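Local coordinates for leucine aminopeptidase 2 (Saccharomyces cerevisiae, PDB 2XQ0), which is a zinc-dependent aminopeptidase of the M1 family that cleaves mainly di- and tripeptides and has weak epoxide hydrolase activity, at residues 150-153 against 158-161. Sequence-based numbering, arbitrary orientation.
Sequences HARS and FDTP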
loop_
_atom_site.group_PDB
_atom_site.type_symbol
_atom_site.label_atom_id
_atom_site.label_comp_id
_atom_site.label_asym_id
_atom_site.label_seq_id
_atom_site.Cartn_x
_atom_site.Cartn_y
_atom_site.Cartn_z
ATOM N N HIS A 150 8.544 -1.179 -10.547
ATOM C CA HIS A 150 9.966 -1.163 -10.185
ATOM C C HIS A 150 10.606 -2.553 -10.260
ATOM O O HIS A 150 11.824 -2.684 -10.085
ATOM C CB HIS A 150 10.146 -0.573 -8.782
ATOM C CG HIS A 150 9.759 0.869 -8.692
ATOM N ND1 HIS A 150 10.478 1.867 -9.313
ATOM C CD2 HIS A 150 8.717 1.478 -8.081
ATOM C CE1 HIS A 150 9.900 3.032 -9.079
ATOM N NE2 HIS A 150 8.834 2.825 -8.326
ATOM N N ALA A 151 9.810 -3.592 -10.501
ATOM C CA ALA A 151 10.397 -4.933 -10.624
ATOM C C ALA A 151 11.431 -4.951 -11.745
ATOM O O ALA A 151 12.477 -5.593 -11.636
ATOM C CB ALA A 151 9.336 -5.973 -10.854
ATOM N N ARG A 152 11.143 -4.226 -12.821
ATOM C CA ARG A 152 12.074 -4.120 -13.952
ATOM C C ARG A 152 13.383 -3.410 -13.567
ATOM O O ARG A 152 14.324 -3.378 -14.351
ATOM C CB ARG A 152 11.408 -3.388 -15.129
ATOM C CG ARG A 152 11.114 -1.908 -14.821
ATOM C CD ARG A 152 10.197 -1.238 -15.858
ATOM N NE ARG A 152 8.859 -1.834 -15.867
ATOM C CZ ARG A 152 7.815 -1.398 -16.571
ATOM N NH1 ARG A 152 7.919 -0.347 -17.387
ATOM N NH2 ARG A 152 6.651 -2.031 -16.462
ATOM N N SER A 153 13.456 -2.839 -12.367
ATOM C CA SER A 153 14.714 -2.203 -11.940
ATOM C C SER A 153 15.493 -3.157 -11.039
ATOM O O SER A 153 16.632 -2.871 -10.619
ATOM C CB SER A 153 14.421 -0.876 -11.234
ATOM O OG SER A 153 15.585 -0.121 -10.982
ATOM N N PHE A 158 8.878 -9.585 -17.742
ATOM C CA PHE A 158 7.635 -9.057 -18.294
ATOM C C PHE A 158 6.937 -8.349 -17.139
ATOM O O PHE A 158 6.129 -8.952 -16.424
ATOM C CB PHE A 158 6.772 -10.193 -18.808
ATOM C CG PHE A 158 7.373 -10.944 -19.962
ATOM C CD1 PHE A 158 7.447 -10.371 -21.219
ATOM C CD2 PHE A 158 7.850 -12.227 -19.796
ATOM C CE1 PHE A 158 7.986 -11.064 -22.290
ATOM C CE2 PHE A 158 8.387 -12.926 -20.874
ATOM C CZ PHE A 158 8.456 -12.340 -22.119
ATOM N N ASP A 159 7.280 -7.081 -16.930
ATOM C CA ASP A 159 6.847 -6.332 -15.741
ATOM C C ASP A 159 5.430 -5.777 -15.893
ATOM O O ASP A 159 5.216 -4.553 -15.965
ATOM C CB ASP A 159 7.840 -5.200 -15.409
ATOM C CG ASP A 159 7.599 -4.585 -14.035
ATOM O OD1 ASP A 159 6.763 -5.112 -13.267
ATOM O OD2 ASP A 159 8.257 -3.568 -13.703
ATOM N N THR A 160 4.462 -6.689 -15.926
ATOM C CA THR A 160 3.048 -6.314 -15.999
ATOM C C THR A 160 2.240 -7.224 -15.068
ATOM O O THR A 160 2.570 -8.394 -14.894
ATOM C CB THR A 160 2.510 -6.360 -17.471
ATOM O OG1 THR A 160 1.082 -6.415 -17.467
ATOM C CG2 THR A 160 3.040 -7.560 -18.209
ATOM N N PRO A 161 1.192 -6.680 -14.441
ATOM C CA PRO A 161 0.409 -7.560 -13.565
ATOM C C PRO A 161 -0.426 -8.577 -14.356
ATOM O O PRO A 161 -0.996 -9.492 -13.753
ATOM C CB PRO A 161 -0.455 -6.588 -12.763
ATOM C CG PRO A 161 -0.475 -5.307 -13.563
ATOM C CD PRO A 161 0.864 -5.252 -14.259
#
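The 3-10 turn at 151-153 faces an inverse gamma turn centred on D159, with the CA atoms of R152 and D159 6.0 Å apart. These two residues carry the contact. D159 OD2 accepts two hydrogen bonds from R152, one on each face of the carboxylate. The backbone N of R152 comes in steeply at 3.1 Å from D159 OD2. NE of R152 forms a salt bridge to the same D159 OD2 at 2.8 Å, nearly in the guanidinium plane and on the anti side of the oxygen. The R152 chain bends at chi3 (65°), which brings the edge of the guanidinium, NE and NH2, to D159. R152 NH2 then donates a hydrogen bond to D159 O at 2.9 Å, in the carbonyl plane. Guanidinium and carboxylate planes stand 76° apart. The other oxygen, D159 OD1, lies 3.6 Å from A151 CB. L97 O accepts from R152 NH1, and S20 O from NH2. A methionine in place of R152 would probably leave the buried D159 carboxylate without its countercharge and D159 O without the NH2 donor. This is a buried arginine-aspartate pair tying together two turns of one loop. The loop joins strands 141-144 and 165-172 in the N-terminal domain of M1 peptidases, and A151 lies beside the substrate-binding residue L146.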